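Local structure of trypsin-like serine protease (Magnetospirillum magneticum, 5HMA) at residues Q99-F104 and G150-A155. The protein promotes magnetite formation in the magnetosome and activates the protease MamE; it has a metal-binding, inactive protease-like domain and a region that may act as a transporter. Sequence-based numbering, arbitrary orientation.
Sequences QQVFAF and GPLVNA
Phe104 and Phe102 meet Val153 on one face of an antiparallel strand pair. Phe104 CE1 lies 3.7 Å from Val153 CG2. The methyl comes in at the ring edge, near the ring plane, and the two side chains cross at about a right angle. Val153 CG1 is anti to the carbonyl carbon (chi1 -55°), which leaves CG2 as the branch turned to both phenylalanines. On the Phe102 side CG2 packs against CB. The Phe102 ring reaches on to Ala155, where CE1 is 3.7 Å from Ala155 CA. Its CD1 edge also meets Val153 O in the ring plane. Val153 O in turn accepts the Phe102 N-H at 2.9 Å. The return bond, Val153 N to Phe102 O, is 2.8 Å, and the two make this a hydrogen-bonded pair. One bond further along, Phe104 N points almost straight at Pro151 O (3.0 Å, 174° at the hydrogen).

The contact belongs to the second sheet of a chymotrypsin-like double beta-barrel, here in a protease-like domain that is not active. Strand 100-106 runs between 112-121 and 151-153, and 159-167 continues the sheet beyond 151-153. Val9 of strand 9-13 touches both Phe104 and Pro151.

On the other face, Ala103 and Leu152 form the non-hydrogen-bonded pair. Leu152 spreads its branches over two neighbours: CD1 packs 3.8 Å from Ala103 CB, and CD2 sits beside Val101 CB and CG2. Next to Gln99, Asn154 and Ala155 two waters bridge the segments. One water accepts from both Gln99 NE2 and Asn154 ND2. The other joins Gln99 NE2, Gln100 O and Ala155 N. Asn154 OD1 turns back to the backbone N-H groups of Gln156 and Asp158.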
ATOM      1  N   GLN A  99      -6.323   5.963 -17.801  1.00 47.99           N
ATOM      2  CA  GLN A  99      -6.609   4.569 -17.556  1.00 48.89           C
ATOM      3  C   GLN A  99      -7.334   4.422 -16.230  1.00 56.24           C
ATOM      4  O   GLN A  99      -6.998   5.072 -15.242  1.00 47.78           O
ATOM      5  CB  GLN A  99      -5.314   3.751 -17.570  1.00 56.78           C
ATOM      6  CG  GLN A  99      -5.470   2.311 -17.114  1.00 65.34           C
ATOM      7  CD  GLN A  99      -4.294   1.449 -17.521  1.00 65.87           C
ATOM      8  OE1 GLN A  99      -3.286   1.949 -18.028  1.00 59.75           O
ATOM      9  NE2 GLN A  99      -4.415   0.145 -17.300  1.00 58.46           N
ATOM     10  N   GLN A 100      -8.351   3.576 -16.210  1.00 47.76           N
ATOM     11  CA  GLN A 100      -9.075   3.325 -14.973  1.00 46.79           C
ATOM     12  C   GLN A 100      -8.225   2.522 -14.011  1.00 46.84           C
ATOM     13  O   GLN A 100      -7.622   1.515 -14.398  1.00 51.83           O
ATOM     14  CB  GLN A 100     -10.373   2.586 -15.272  1.00 52.04           C
ATOM     15  CG  GLN A 100     -11.352   2.554 -14.134  1.00 64.42           C
ATOM     16  CD  GLN A 100     -12.625   1.831 -14.522  1.00 80.10           C
ATOM     17  OE1 GLN A 100     -13.611   1.853 -13.791  1.00104.98           O
ATOM     18  NE2 GLN A 100     -12.604   1.178 -15.677  1.00 72.53           N
ATOM     19  N   VAL A 101      -8.173   2.962 -12.757  1.00 43.64           N
ATOM     20  CA  VAL A 101      -7.461   2.219 -11.716  1.00 40.84           C
ATOM     21  C   VAL A 101      -8.332   2.085 -10.478  1.00 49.93           C
ATOM     22  O   VAL A 101      -9.381   2.719 -10.366  1.00 47.73           O
ATOM     23  CB  VAL A 101      -6.117   2.883 -11.363  1.00 43.78           C
ATOM     24  CG1 VAL A 101      -5.142   2.715 -12.522  1.00 43.39           C
ATOM     25  CG2 VAL A 101      -6.320   4.369 -11.061  1.00 45.20           C
ATOM     26  N   PHE A 102      -7.898   1.248  -9.546  1.00 42.94           N
ATOM     27  CA  PHE A 102      -8.687   0.952  -8.357  1.00 44.23           C
ATOM     28  C   PHE A 102      -7.768   0.990  -7.160  1.00 45.82           C
ATOM     29  O   PHE A 102      -6.718   0.342  -7.152  1.00 43.84           O
ATOM     30  CB  PHE A 102      -9.376  -0.415  -8.474  1.00 39.89           C
ATOM     31  CG  PHE A 102     -10.212  -0.556  -9.715  1.00 48.21           C
ATOM     32  CD1 PHE A 102      -9.613  -0.812 -10.947  1.00 48.08           C
ATOM     33  CD2 PHE A 102     -11.596  -0.417  -9.656  1.00 46.15           C
ATOM     34  CE1 PHE A 102     -10.381  -0.922 -12.104  1.00 54.94           C
ATOM     35  CE2 PHE A 102     -12.371  -0.546 -10.806  1.00 50.47           C
ATOM     36  CZ  PHE A 102     -11.762  -0.787 -12.033  1.00 50.09           C
ATOM     37  N   ALA A 103      -8.147   1.772  -6.157  1.00 45.87           N
ATOM     38  CA  ALA A 103      -7.321   1.923  -4.968  1.00 44.95           C
ATOM     39  C   ALA A 103      -7.979   1.193  -3.811  1.00 49.10           C
ATOM     40  O   ALA A 103      -9.120   1.479  -3.454  1.00 52.99           O
ATOM     41  CB  ALA A 103      -7.121   3.393  -4.650  1.00 43.99           C
ATOM     42  N   PHE A 104      -7.265   0.224  -3.252  1.00 44.34           N
ATOM     43  CA  PHE A 104      -7.807  -0.617  -2.181  1.00 38.94           C
ATOM     44  C   PHE A 104      -7.149  -0.261  -0.847  1.00 44.48           C
ATOM     45  O   PHE A 104      -5.972   0.107  -0.811  1.00 51.29           O
ATOM     46  CB  PHE A 104      -7.570  -2.110  -2.475  1.00 37.58           C
ATOM     47  CG  PHE A 104      -8.467  -2.692  -3.538  1.00 47.14           C
ATOM     48  CD1 PHE A 104      -8.184  -2.500  -4.887  1.00 41.12           C
ATOM     49  CD2 PHE A 104      -9.564  -3.469  -3.191  1.00 40.77           C
ATOM     50  CE1 PHE A 104      -9.000  -3.063  -5.873  1.00 51.41           C
ATOM     51  CE2 PHE A 104     -10.378  -4.037  -4.169  1.00 49.54           C
ATOM     52  CZ  PHE A 104     -10.099  -3.829  -5.512  1.00 45.08           C
ATOM     53  N   GLY A 150      -1.815   1.337   0.784  1.00 42.21           N
ATOM     54  CA  GLY A 150      -2.491   0.276   0.050  1.00 42.86           C
ATOM     55  C   GLY A 150      -2.198   0.264  -1.452  1.00 45.79           C
ATOM     56  O   GLY A 150      -1.589   1.197  -1.997  1.00 47.69           O
ATOM     57  N   PRO A 151      -2.629  -0.799  -2.139  1.00 42.49           N
ATOM     58  CA  PRO A 151      -2.309  -0.943  -3.561  1.00 42.90           C
ATOM     59  C   PRO A 151      -3.239  -0.189  -4.520  1.00 49.18           C
ATOM     60  O   PRO A 151      -4.447  -0.079  -4.275  1.00 45.04           O
ATOM     61  CB  PRO A 151      -2.442  -2.458  -3.785  1.00 39.45           C
ATOM     62  CG  PRO A 151      -3.543  -2.848  -2.849  1.00 42.67           C
ATOM     63  CD  PRO A 151      -3.269  -2.014  -1.595  1.00 39.44           C
ATOM     64  N   LEU A 152      -2.654   0.335  -5.596  1.00 43.93           N
ATOM     65  CA  LEU A 152      -3.392   0.705  -6.797  1.00 45.33           C
ATOM     66  C   LEU A 152      -3.340  -0.478  -7.768  1.00 46.17           C
ATOM     67  O   LEU A 152      -2.274  -1.080  -7.952  1.00 44.60           O
ATOM     68  CB  LEU A 152      -2.787   1.949  -7.446  1.00 39.53           C
ATOM     69  CG  LEU A 152      -3.707   2.634  -8.464  1.00 49.23           C
ATOM     70  CD1 LEU A 152      -4.885   3.291  -7.729  1.00 46.91           C
ATOM     71  CD2 LEU A 152      -2.941   3.658  -9.286  1.00 39.65           C
ATOM     72  N   VAL A 153      -4.467  -0.830  -8.381  1.00 42.60           N
ATOM     73  CA  VAL A 153      -4.457  -1.928  -9.348  1.00 41.87           C
ATOM     74  C   VAL A 153      -5.149  -1.499 -10.607  1.00 50.55           C
ATOM     75  O   VAL A 153      -5.954  -0.564 -10.593  1.00 49.36           O
ATOM     76  CB  VAL A 153      -5.121  -3.222  -8.812  1.00 44.08           C
ATOM     77  CG1 VAL A 153      -4.477  -3.670  -7.488  1.00 42.96           C
ATOM     78  CG2 VAL A 153      -6.626  -3.039  -8.675  1.00 51.03           C
ATOM     79  N   ASN A 154      -4.841  -2.193 -11.701  1.00 43.77           N
ATOM     80  CA  ASN A 154      -5.555  -1.952 -12.941  1.00 45.29           C
ATOM     81  C   ASN A 154      -6.797  -2.839 -12.937  1.00 51.39           C
ATOM     82  O   ASN A 154      -7.086  -3.523 -11.942  1.00 45.24           O
ATOM     83  CB  ASN A 154      -4.657  -2.183 -14.175  1.00 48.11           C
ATOM     84  CG  ASN A 154      -4.147  -3.626 -14.317  1.00 50.49           C
ATOM     85  OD1 ASN A 154      -4.642  -4.553 -13.681  1.00 48.98           O
ATOM     86  ND2 ASN A 154      -3.150  -3.810 -15.194  1.00 48.75           N
ATOM     87  N   ALA A 155      -7.526  -2.833 -14.040  1.00 47.12           N
ATOM     88  CA  ALA A 155      -8.778  -3.559 -14.104  1.00 49.30           C
ATOM     89  C   ALA A 155      -8.563  -5.077 -14.099  1.00 56.27           C
ATOM     90  O   ALA A 155      -9.493  -5.847 -13.861  1.00 53.70           O
ATOM     91  CB  ALA A 155      -9.556  -3.128 -15.343  1.00 49.96           C
TER
HETATM   92  O   HOH W   1      -2.071  -1.501 -16.818  1.00 52.58           O
HETATM   93  O   HOH W   2      -7.099  -0.603 -16.135  1.00 53.27           O